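Local structure of beta-L-arabinobiosidase (Bacteroides thetaiotaomicron, 5MQR) at residues E984-Y987 and Y993-E996; R675-R680 and S1013-H1018; Q986-R991 and K1007-R1012; E669-Y674 and S1019-L1024. The protein is a multidomain glycoside hydrolase of pectin breakdown by gut bacteria, probably cleaving arabinofuranosyl linkages, with a sialidase activity that is less certain. All coordinates share one frame; numbering follows the deposited sequence.

Contact 1. Residues E984-Y987 and Y993-E996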
# COMPACT_ATOMS: atom_id res chain seq x y z
N GLU A 984 -7.80 -27.89 -3.63
CA GLU A 984 -8.79 -28.49 -4.51
C GLU A 984 -9.46 -29.70 -3.90
O GLU A 984 -10.62 -29.98 -4.20
CB GLU A 984 -8.15 -28.90 -5.84
CG GLU A 984 -7.77 -27.72 -6.74
CD GLU A 984 -7.08 -28.11 -8.04
OE1 GLU A 984 -6.66 -29.28 -8.18
OE2 GLU A 984 -6.97 -27.23 -8.91
N SER A 985 -8.74 -30.43 -3.06
CA SER A 985 -9.31 -31.60 -2.41
C SER A 985 -10.39 -31.26 -1.37
O SER A 985 -11.20 -32.09 -1.08
CB SER A 985 -8.22 -32.47 -1.74
OG SER A 985 -7.77 -31.91 -0.50
N GLN A 986 -10.37 -30.03 -0.83
CA GLN A 986 -11.25 -29.63 0.26
C GLN A 986 -12.59 -29.07 -0.25
O GLN A 986 -13.01 -27.97 0.11
CB GLN A 986 -10.54 -28.66 1.20
CG GLN A 986 -9.47 -29.34 2.05
CD GLN A 986 -8.62 -28.34 2.83
OE1 GLN A 986 -8.84 -28.14 4.03
NE2 GLN A 986 -7.65 -27.71 2.17
N TYR A 987 -13.25 -29.86 -1.10
CA TYR A 987 -14.56 -29.54 -1.64
C TYR A 987 -15.35 -30.84 -1.69
O TYR A 987 -14.77 -31.93 -1.82
CB TYR A 987 -14.47 -28.91 -3.03
CG TYR A 987 -13.94 -27.51 -2.99
CD1 TYR A 987 -12.57 -27.26 -3.05
CD2 TYR A 987 -14.80 -26.43 -2.90
CE1 TYR A 987 -12.07 -25.97 -2.99
CE2 TYR A 987 -14.31 -25.12 -2.85
CZ TYR A 987 -12.94 -24.90 -2.90
OH TYR A 987 -12.44 -23.62 -2.87
N TYR A 993 -15.11 -28.08 2.12
CA TYR A 993 -15.35 -29.25 2.93
C TYR A 993 -14.02 -29.79 3.45
O TYR A 993 -13.08 -29.96 2.69
CB TYR A 993 -16.05 -30.30 2.09
CG TYR A 993 -16.44 -31.54 2.85
CD1 TYR A 993 -15.53 -32.57 3.02
CD2 TYR A 993 -17.73 -31.71 3.37
CE1 TYR A 993 -15.87 -33.73 3.70
CE2 TYR A 993 -18.09 -32.87 4.06
CZ TYR A 993 -17.14 -33.87 4.24
OH TYR A 993 -17.41 -35.06 4.90
N ILE A 994 -13.97 -30.02 4.76
CA ILE A 994 -12.82 -30.67 5.39
C ILE A 994 -13.40 -31.86 6.16
O ILE A 994 -14.16 -31.70 7.14
CB ILE A 994 -11.96 -29.74 6.28
CG1 ILE A 994 -10.76 -30.48 6.88
CG2 ILE A 994 -12.75 -29.11 7.41
CD1 ILE A 994 -9.81 -31.09 5.86
N GLY A 995 -13.06 -33.04 5.66
CA GLY A 995 -13.47 -34.32 6.22
C GLY A 995 -12.28 -35.10 6.76
O GLY A 995 -11.21 -34.54 7.03
N GLU A 996 -12.47 -36.41 6.89
CA GLU A 996 -11.51 -37.25 7.55
C GLU A 996 -10.37 -37.70 6.64
O GLU A 996 -9.21 -37.52 6.96
CB GLU A 996 -12.22 -38.44 8.19
CG GLU A 996 -13.22 -38.02 9.26
CD GLU A 996 -13.93 -39.21 9.87
OE1 GLU A 996 -13.25 -40.11 10.47
OE2 GLU A 996 -15.17 -39.24 9.72
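Across this contact the backbone carbonyl of Q986 takes up the amide of Y993, Q986 O lying 2.9 Å from Y993 N. The bond is bent, with an N-H...O angle of 146°, and the donor stands above the carbonyl plane rather than on a lone pair. Beside it the carbonyl oxygens Q986 O and Y993 O come within 3.3 Å of each other; as two acceptors they gain nothing from this closeness. Past the backbone, the side chains of Q986 and I994 run side by side in the same direction, and Q986 OE1 touches I994 CD1 at 3.6 Å. Y993 CB rests against the backbone of Y987, 3.9 Å from Y987 C, while the Y993 ring, with CG anti to the backbone N (chi1 -176°), leads off to meet the rings of H988 and W1005. An inverse gamma turn centred on Q986, closed by a weak bond from Y987 N to S985 O, carries the chain out of helix 972-985 into the small hairpin of strands 987-988 and 991-992. The Y993-Q986 bond lies at the open end of that hairpin. The buried amide of Q986 finds its polar partners beyond the two segments, OE1 accepting from R675 and NE2 giving to Y982 O. Thus a single bent backbone bond links the residues flanking the two strands, while R675 and Y982, not the facing isoleucine, probably fix the rotation of the glutamine amide.

Contact 2. Residues R675-R680 and S1013-H1018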
# COMPACT_ATOMS: atom_id res chain seq x y z
N ARG A 675 -11.35 -22.40 6.51
CA ARG A 675 -10.71 -23.22 7.54
C ARG A 675 -10.71 -22.50 8.88
O ARG A 675 -10.80 -23.15 9.91
CB ARG A 675 -9.30 -23.63 7.13
CG ARG A 675 -9.30 -24.73 6.05
CD ARG A 675 -9.87 -26.06 6.55
NE ARG A 675 -9.10 -26.56 7.67
CZ ARG A 675 -8.18 -27.52 7.62
NH1 ARG A 675 -7.90 -28.20 6.49
NH2 ARG A 675 -7.53 -27.83 8.74
N TRP A 676 -10.65 -21.16 8.86
CA TRP A 676 -10.85 -20.43 10.11
C TRP A 676 -12.30 -20.59 10.62
O TRP A 676 -12.49 -20.80 11.80
CB TRP A 676 -10.51 -18.96 9.99
CG TRP A 676 -9.07 -18.64 9.96
CD1 TRP A 676 -8.44 -17.88 9.03
CD2 TRP A 676 -8.07 -19.03 10.90
NE1 TRP A 676 -7.11 -17.77 9.32
CE2 TRP A 676 -6.85 -18.48 10.46
CE3 TRP A 676 -8.08 -19.82 12.05
CZ2 TRP A 676 -5.64 -18.68 11.13
CZ3 TRP A 676 -6.89 -20.01 12.73
CH2 TRP A 676 -5.68 -19.44 12.27
N TRP A 677 -13.27 -20.46 9.72
CA TRP A 677 -14.68 -20.58 10.04
C TRP A 677 -15.02 -21.97 10.57
O TRP A 677 -15.86 -22.15 11.45
CB TRP A 677 -15.50 -20.27 8.76
CG TRP A 677 -16.99 -20.40 8.86
CD1 TRP A 677 -17.88 -19.44 9.26
CD2 TRP A 677 -17.76 -21.52 8.48
NE1 TRP A 677 -19.16 -19.91 9.16
CE2 TRP A 677 -19.12 -21.19 8.68
CE3 TRP A 677 -17.45 -22.79 7.99
CZ2 TRP A 677 -20.16 -22.08 8.43
CZ3 TRP A 677 -18.48 -23.67 7.73
CH2 TRP A 677 -19.82 -23.31 7.94
N SER A 678 -14.35 -22.96 10.00
CA SER A 678 -14.50 -24.32 10.42
C SER A 678 -13.88 -24.56 11.79
O SER A 678 -14.55 -25.06 12.68
CB SER A 678 -13.82 -25.24 9.41
OG SER A 678 -14.31 -26.52 9.69
N LEU A 679 -12.60 -24.21 11.94
CA LEU A 679 -11.89 -24.36 13.22
C LEU A 679 -12.67 -23.76 14.37
O LEU A 679 -12.77 -24.35 15.43
CB LEU A 679 -10.51 -23.71 13.16
CG LEU A 679 -9.69 -23.79 14.44
CD1 LEU A 679 -9.16 -25.19 14.64
CD2 LEU A 679 -8.56 -22.79 14.43
N ARG A 680 -13.27 -22.59 14.14
CA ARG A 680 -14.00 -21.89 15.18
C ARG A 680 -15.15 -22.72 15.79
O ARG A 680 -15.45 -22.57 16.99
CB ARG A 680 -14.41 -20.48 14.71
CG ARG A 680 -15.84 -20.04 14.99
CD ARG A 680 -16.65 -20.61 13.85
NE ARG A 680 -17.98 -20.88 14.19
CZ ARG A 680 -18.90 -21.25 13.32
NH1 ARG A 680 -18.66 -21.41 12.01
NH2 ARG A 680 -20.11 -21.46 13.80
N SER A 1013 -17.89 -36.67 9.56
CA SER A 1013 -16.75 -36.09 8.86
C SER A 1013 -16.82 -34.58 8.70
O SER A 1013 -15.79 -33.94 8.45
CB SER A 1013 -16.61 -36.69 7.47
OG SER A 1013 -16.20 -38.02 7.57
N ARG A 1014 -18.02 -34.02 8.79
CA ARG A 1014 -18.22 -32.61 8.49
C ARG A 1014 -17.44 -31.73 9.45
O ARG A 1014 -17.55 -31.91 10.66
CB ARG A 1014 -19.70 -32.24 8.54
CG ARG A 1014 -20.52 -32.87 7.44
CD ARG A 1014 -21.99 -32.53 7.58
NE ARG A 1014 -22.22 -31.09 7.43
CZ ARG A 1014 -23.38 -30.48 7.66
NH1 ARG A 1014 -24.45 -31.19 8.05
NH2 ARG A 1014 -23.49 -29.15 7.50
N TYR A 1015 -16.65 -30.81 8.89
CA TYR A 1015 -15.87 -29.84 9.66
C TYR A 1015 -14.81 -30.50 10.55
O TYR A 1015 -14.54 -30.01 11.65
CB TYR A 1015 -16.80 -28.93 10.52
CG TYR A 1015 -18.03 -28.45 9.77
CD1 TYR A 1015 -17.92 -27.70 8.60
CD2 TYR A 1015 -19.30 -28.77 10.22
CE1 TYR A 1015 -19.03 -27.28 7.89
CE2 TYR A 1015 -20.43 -28.34 9.52
CZ TYR A 1015 -20.28 -27.61 8.35
OH TYR A 1015 -21.41 -27.20 7.69
N TYR A 1016 -14.19 -31.58 10.08
CA TYR A 1016 -13.21 -32.30 10.88
C TYR A 1016 -11.99 -31.42 11.20
O TYR A 1016 -11.46 -30.70 10.35
CB TYR A 1016 -12.79 -33.57 10.13
CG TYR A 1016 -12.19 -34.68 10.96
CD1 TYR A 1016 -12.80 -35.12 12.16
CD2 TYR A 1016 -11.04 -35.34 10.53
CE1 TYR A 1016 -12.24 -36.14 12.90
CE2 TYR A 1016 -10.51 -36.39 11.26
CZ TYR A 1016 -11.11 -36.77 12.45
OH TYR A 1016 -10.57 -37.79 13.20
N ASN A 1017 -11.55 -31.50 12.44
CA ASN A 1017 -10.47 -30.68 12.95
C ASN A 1017 -9.33 -31.58 13.42
O ASN A 1017 -9.23 -31.91 14.60
CB ASN A 1017 -10.98 -29.79 14.08
CG ASN A 1017 -9.91 -28.88 14.63
OD1 ASN A 1017 -8.96 -28.52 13.90
ND2 ASN A 1017 -10.01 -28.54 15.92
N HIS A 1018 -8.49 -31.94 12.46
CA HIS A 1018 -7.54 -33.03 12.59
C HIS A 1018 -6.33 -32.75 11.71
O HIS A 1018 -5.66 -33.67 11.25
CB HIS A 1018 -8.29 -34.27 12.10
CG HIS A 1018 -7.65 -35.57 12.41
ND1 HIS A 1018 -7.28 -36.46 11.42
CD2 HIS A 1018 -7.40 -36.20 13.58
CE1 HIS A 1018 -6.80 -37.56 11.97
NE2 HIS A 1018 -6.85 -37.43 13.28
O HOH W 1 -9.34 -27.19 11.19
O HOH W 2 -12.18 -27.82 10.84
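W677 turns the edge of its six-membered ring toward the face of Y1015 in an offset edge-to-face pair, planes at 78° and centroids 5.7 Å apart. The touching atoms are W677 CZ3 and Y1015 CE1, 3.7 Å from each other, and over one face of the indole lies R680 NH1, displaced toward the rim. Here the last turns of helix 666-680 receive a type II beta turn, S1013 to Y1016, in what is probably the (alpha/alpha)6 domain of this six-hairpin glycosidase. W677 NE1 bonds N634, and Y1015 OH pairs with E637 while accepting R1014 NH2 at 2.9 Å. A leucine in place of Y1015 would probably leave the W677 edge without a ring face to meet and deprive E637 and R1014 of the phenol oxygen between them. S678 OG lies 3.6 Å from Y1015 CB. With CG of L679 anti to the backbone nitrogen and chi2 near 74°, CD1 comes back to the amide of N1017, 3.4 Å from N1017 OD1; N1017 ND2 is held by T693 O. No direct hydrogen bond joins the segments, but two waters do. One bridges S678 OG to Y1016 O; the other accepts from R675 NH2 and donates to N1017 OD1 at 3.0 Å.

Contact 3. Residues Q986-R991 and K1007-R1012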
# COMPACT_ATOMS: atom_id res chain seq x y z
N GLN A 986 -10.37 -30.03 -0.83
CA GLN A 986 -11.25 -29.63 0.26
C GLN A 986 -12.59 -29.07 -0.25
O GLN A 986 -13.01 -27.97 0.11
CB GLN A 986 -10.54 -28.66 1.20
CG GLN A 986 -9.47 -29.34 2.05
CD GLN A 986 -8.62 -28.34 2.83
OE1 GLN A 986 -8.84 -28.14 4.03
NE2 GLN A 986 -7.65 -27.71 2.17
N TYR A 987 -13.25 -29.86 -1.10
CA TYR A 987 -14.56 -29.54 -1.64
C TYR A 987 -15.35 -30.84 -1.69
O TYR A 987 -14.77 -31.93 -1.82
CB TYR A 987 -14.47 -28.91 -3.03
CG TYR A 987 -13.94 -27.51 -2.99
CD1 TYR A 987 -12.57 -27.26 -3.05
CD2 TYR A 987 -14.80 -26.43 -2.90
CE1 TYR A 987 -12.07 -25.97 -2.99
CE2 TYR A 987 -14.31 -25.12 -2.85
CZ TYR A 987 -12.94 -24.90 -2.90
OH TYR A 987 -12.44 -23.62 -2.87
N HIS A 988 -16.66 -30.69 -1.54
CA HIS A 988 -17.60 -31.79 -1.49
C HIS A 988 -18.93 -31.20 -1.93
O HIS A 988 -19.37 -30.19 -1.39
CB HIS A 988 -17.67 -32.34 -0.05
CG HIS A 988 -18.59 -33.50 0.13
ND1 HIS A 988 -18.27 -34.77 -0.29
CD2 HIS A 988 -19.81 -33.59 0.72
CE1 HIS A 988 -19.25 -35.60 0.02
NE2 HIS A 988 -20.19 -34.91 0.65
N ARG A 989 -19.54 -31.80 -2.95
CA ARG A 989 -20.82 -31.33 -3.50
C ARG A 989 -20.75 -29.85 -3.93
O ARG A 989 -21.76 -29.13 -3.86
CB ARG A 989 -21.99 -31.57 -2.50
CG ARG A 989 -22.28 -33.05 -2.28
CD ARG A 989 -23.42 -33.31 -1.30
NE ARG A 989 -23.76 -34.73 -1.26
CZ ARG A 989 -24.48 -35.37 -2.18
NH1 ARG A 989 -24.99 -34.73 -3.23
NH2 ARG A 989 -24.69 -36.67 -2.06
N GLY A 990 -19.57 -29.43 -4.37
CA GLY A 990 -19.34 -28.09 -4.83
C GLY A 990 -19.03 -27.02 -3.80
O GLY A 990 -18.88 -25.85 -4.16
N ARG A 991 -18.92 -27.41 -2.54
CA ARG A 991 -18.74 -26.47 -1.44
C ARG A 991 -17.51 -26.84 -0.66
O ARG A 991 -17.17 -28.00 -0.59
CB ARG A 991 -19.92 -26.52 -0.49
CG ARG A 991 -21.25 -26.23 -1.14
CD ARG A 991 -22.37 -26.18 -0.12
NE ARG A 991 -22.73 -27.51 0.39
CZ ARG A 991 -23.58 -28.34 -0.19
NH1 ARG A 991 -24.18 -28.03 -1.35
NH2 ARG A 991 -23.84 -29.50 0.38
N LYS A 1007 -15.94 -41.04 3.82
CA LYS A 1007 -17.20 -41.26 4.55
C LYS A 1007 -18.44 -40.72 3.81
O LYS A 1007 -19.52 -40.70 4.38
CB LYS A 1007 -17.14 -40.63 5.93
CG LYS A 1007 -16.01 -41.17 6.79
CD LYS A 1007 -16.27 -42.58 7.25
CE LYS A 1007 -15.20 -43.01 8.24
NZ LYS A 1007 -15.52 -44.30 8.85
N GLY A 1008 -18.30 -40.30 2.56
CA GLY A 1008 -19.45 -39.78 1.83
C GLY A 1008 -20.16 -38.62 2.54
O GLY A 1008 -19.53 -37.65 2.97
N ASP A 1009 -21.47 -38.75 2.68
CA ASP A 1009 -22.28 -37.69 3.30
C ASP A 1009 -22.49 -37.89 4.82
O ASP A 1009 -23.30 -37.20 5.39
CB ASP A 1009 -23.64 -37.60 2.61
CG ASP A 1009 -23.51 -37.25 1.16
OD1 ASP A 1009 -22.80 -36.29 0.86
OD2 ASP A 1009 -24.15 -37.91 0.32
N GLN A 1010 -21.76 -38.82 5.45
CA GLN A 1010 -21.91 -39.07 6.89
C GLN A 1010 -21.55 -37.82 7.70
O GLN A 1010 -20.56 -37.13 7.44
CB GLN A 1010 -21.06 -40.25 7.35
CG GLN A 1010 -21.44 -41.60 6.76
CD GLN A 1010 -20.45 -42.70 7.11
OE1 GLN A 1010 -20.04 -42.84 8.25
NE2 GLN A 1010 -20.09 -43.50 6.12
N GLU A 1011 -22.37 -37.56 8.71
CA GLU A 1011 -22.27 -36.35 9.51
C GLU A 1011 -20.95 -36.21 10.25
O GLU A 1011 -20.41 -35.11 10.37
CB GLU A 1011 -23.42 -36.28 10.52
CG GLU A 1011 -23.47 -34.94 11.23
CD GLU A 1011 -24.58 -34.80 12.23
OE1 GLU A 1011 -25.48 -35.67 12.32
OE2 GLU A 1011 -24.53 -33.77 12.94
N ARG A 1012 -20.45 -37.31 10.77
CA ARG A 1012 -19.20 -37.32 11.54
C ARG A 1012 -18.01 -36.58 10.89
O ARG A 1012 -17.19 -35.97 11.60
CB ARG A 1012 -18.77 -38.75 11.84
CG ARG A 1012 -18.53 -39.62 10.61
CD ARG A 1012 -18.13 -41.04 11.03
NE ARG A 1012 -16.68 -41.16 11.20
CZ ARG A 1012 -16.06 -42.22 11.69
NH1 ARG A 1012 -16.74 -43.30 12.12
NH2 ARG A 1012 -14.74 -42.23 11.76
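D1009 OD1 is gripped by two donors, H988 NE2 at 3.0 Å and R989 NE at 2.8 Å, which arrive from opposite faces of the carboxylate plane. The residues involved sit on two tight turns: H988 and R989 belong to the type I' turn H988 to R991 that closes the hairpin of strands 987-988 and 991-992, and D1009 to the type II' turn K1007 to Q1010, in which G1008 has positive phi. R989 takes the carboxylate side-on with NE and NH2, one nitrogen to each oxygen. The bond from NE is almost straight (177°), and R989 NH2 reaches D1009 OD2 at 2.7 Å to complete the salt bridge; both oxygens are met on their syn sides, though out of the carboxylate plane. The guanidinium and carboxylate planes are 36° apart, so the pair is twisted rather than flat. The imidazole comes in differently: D1009 OD1 lies near the ring plane, and the ring approaches nearly along the C-O axis, its own plane 68° from the carboxylate. With CG of H988 anti to the backbone N, the ring extends toward the second turn, and R989 CG rests over one of its faces. R989 and D1009 are exposed, which probably weakens their salt bridge through solvent screening, whereas H988 is less accessible and also packs against the ring of Y993. A further touch joins the turns where H988 CE1 comes 3.6 Å from G1008 O.

Contact 4. Residues E669-Y674 and S1019-L1024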
# COMPACT_ATOMS: atom_id res chain seq x y z
N GLU A 669 -7.91 -18.28 -1.42
CA GLU A 669 -8.48 -17.26 -0.59
C GLU A 669 -9.70 -17.80 0.15
O GLU A 669 -9.78 -17.66 1.35
CB GLU A 669 -8.85 -16.01 -1.40
CG GLU A 669 -9.27 -14.83 -0.53
CD GLU A 669 -9.59 -13.58 -1.32
OE1 GLU A 669 -8.63 -12.90 -1.75
OE2 GLU A 669 -10.80 -13.28 -1.51
N GLU A 670 -10.61 -18.45 -0.57
CA GLU A 670 -11.81 -19.02 0.01
C GLU A 670 -11.46 -20.05 1.09
O GLU A 670 -12.12 -20.08 2.11
CB GLU A 670 -12.68 -19.68 -1.05
CG GLU A 670 -13.96 -20.30 -0.51
CD GLU A 670 -14.83 -20.88 -1.60
OE1 GLU A 670 -14.39 -21.76 -2.36
OE2 GLU A 670 -15.99 -20.45 -1.69
N MSE A 671 -10.44 -20.86 0.84
CA MSE A 671 -10.05 -21.94 1.78
C MSE A 671 -9.45 -21.36 3.02
O MSE A 671 -9.63 -21.90 4.10
CB MSE A 671 -9.08 -22.93 1.15
CG MSE A 671 -8.95 -24.24 1.91
SE MSE A 671 -10.71 -25.15 2.12
CE MSE A 671 -11.24 -25.15 0.22
N TYR A 672 -8.73 -20.24 2.87
CA TYR A 672 -8.19 -19.52 4.00
C TYR A 672 -9.31 -19.19 4.97
O TYR A 672 -9.24 -19.52 6.15
CB TYR A 672 -7.49 -18.23 3.53
CG TYR A 672 -6.87 -17.50 4.68
CD1 TYR A 672 -5.60 -17.83 5.13
CD2 TYR A 672 -7.58 -16.51 5.35
CE1 TYR A 672 -5.05 -17.17 6.21
CE2 TYR A 672 -7.03 -15.85 6.44
CZ TYR A 672 -5.76 -16.18 6.86
OH TYR A 672 -5.24 -15.55 7.97
N TYR A 673 -10.34 -18.55 4.46
CA TYR A 673 -11.45 -18.13 5.31
C TYR A 673 -12.26 -19.32 5.79
O TYR A 673 -12.64 -19.36 6.96
CB TYR A 673 -12.29 -17.02 4.64
CG TYR A 673 -11.48 -15.76 4.56
CD1 TYR A 673 -11.29 -14.95 5.68
CD2 TYR A 673 -10.79 -15.43 3.39
CE1 TYR A 673 -10.48 -13.82 5.62
CE2 TYR A 673 -9.98 -14.31 3.31
CZ TYR A 673 -9.82 -13.51 4.42
OH TYR A 673 -9.01 -12.42 4.33
N TYR A 674 -12.49 -20.31 4.91
CA TYR A 674 -13.26 -21.46 5.32
C TYR A 674 -12.65 -22.20 6.52
O TYR A 674 -13.36 -22.59 7.43
CB TYR A 674 -13.46 -22.45 4.16
CG TYR A 674 -14.12 -23.75 4.58
CD1 TYR A 674 -15.48 -23.79 4.84
CD2 TYR A 674 -13.38 -24.90 4.77
CE1 TYR A 674 -16.10 -24.96 5.26
CE2 TYR A 674 -13.99 -26.09 5.19
CZ TYR A 674 -15.34 -26.11 5.43
OH TYR A 674 -15.95 -27.27 5.83
N SER A 1019 -6.02 -31.48 11.51
CA SER A 1019 -5.02 -31.07 10.54
C SER A 1019 -4.80 -29.58 10.68
O SER A 1019 -5.57 -28.88 11.35
CB SER A 1019 -5.49 -31.34 9.09
OG SER A 1019 -6.65 -30.56 8.77
N THR A 1020 -3.74 -29.11 10.04
CA THR A 1020 -3.55 -27.67 9.84
C THR A 1020 -3.80 -27.34 8.37
O THR A 1020 -3.82 -28.23 7.50
CB THR A 1020 -2.15 -27.19 10.29
OG1 THR A 1020 -1.13 -27.77 9.47
CG2 THR A 1020 -1.88 -27.54 11.77
N PHE A 1021 -4.03 -26.06 8.14
CA PHE A 1021 -4.11 -25.47 6.82
C PHE A 1021 -3.57 -24.05 6.82
O PHE A 1021 -2.67 -23.71 6.07
CB PHE A 1021 -5.55 -25.49 6.24
CG PHE A 1021 -5.60 -24.87 4.89
CD1 PHE A 1021 -5.14 -25.57 3.79
CD2 PHE A 1021 -6.00 -23.56 4.72
CE1 PHE A 1021 -5.12 -25.01 2.52
CE2 PHE A 1021 -5.98 -22.98 3.46
CZ PHE A 1021 -5.54 -23.72 2.36
N ASN A 1022 -4.17 -23.19 7.62
CA ASN A 1022 -3.76 -21.83 7.68
C ASN A 1022 -2.39 -21.64 8.32
O ASN A 1022 -1.71 -20.65 8.03
CB ASN A 1022 -4.84 -21.01 8.35
CG ASN A 1022 -6.01 -20.76 7.42
OD1 ASN A 1022 -5.84 -20.63 6.20
ND2 ASN A 1022 -7.20 -20.61 7.99
N ASP A 1023 -1.96 -22.59 9.14
CA ASP A 1023 -0.60 -22.54 9.62
C ASP A 1023 0.37 -22.71 8.46
O ASP A 1023 1.44 -22.12 8.46
CB ASP A 1023 -0.30 -23.59 10.67
CG ASP A 1023 1.11 -23.47 11.20
OD1 ASP A 1023 1.50 -22.36 11.66
OD2 ASP A 1023 1.85 -24.45 11.08
N LEU A 1024 -0.03 -23.53 7.50
CA LEU A 1024 0.77 -23.79 6.29
C LEU A 1024 0.75 -22.57 5.38
O LEU A 1024 1.77 -22.21 4.79
CB LEU A 1024 0.23 -24.99 5.51
CG LEU A 1024 -0.07 -26.28 6.28
CD1 LEU A 1024 -0.73 -27.28 5.35
CD2 LEU A 1024 1.19 -26.87 6.91
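Two pairs of side chains, each crossing at about a right angle, join helix 666-680 to the start of helix 1022-1029. In the first, M671, present as selenomethionine, lays its CG over the face of F1021, 3.8 Å from the ring centroid, a CH-pi contact whose nearest atoms are M671 CG and F1021 CZ at 3.5 Å. The bent chain carries SE farther out above that ring, 5.4 Å from the F1021 centroid, as a distant Met-aromatic contact. In the second pair, the amide of N1022 meets the Y672 ring, the two planes 48° apart. N1022 OD1 comes to 3.0 Å of Y672 CD1, a tight approach, while ND2 lies over one ring face near its rim. From there N1022 ND2 donates to Y672 O at 3.0 Å; the bond is nearly straight (163°) and falls on a lone pair in the carbonyl plane. Replacing N1022 by an alanine is likely to leave the Y672 carbonyl without its side-chain donor and to open a gap beside the tyrosine ring. F1021 occupies the N-cap position, its ring thrown toward M671 because CG is anti to the backbone N (chi1 180°). The phenol of Y672 runs on to P659 O. Around the joint, E718 of helix 712-719 accepts the first backbone amides of helix 1022-1029, T1020 and L1024 pack on helix 948-964, and helix 627-636 covers E670, Y673 and Y674.

How the contacts relate
Contacts 1 and 3 share Q986 and Y987, their centres about 7 Å apart, and are nested along the chain inside the loops closed by contacts 2 and 4, which share helix 666-680. R675 of contact 2 ties it to the other three: its NH1 lies 2.6 Å from Q986 OE1 of contacts 1 and 3, its NH2 2.9 Å from S1019 OG of contact 4. E996 ties contact 1 to its neighbours, OE2 meeting R1012 NE in a salt bridge and S1013 OG in a probable hydrogen bond. Y987 OH probably bonds E670. Contacts 3 and 4 are farthest apart, about 17 Å between centres. A bound HEPES buffer molecule, about 14 Å from the Y993 side chain, marks no site at these contacts.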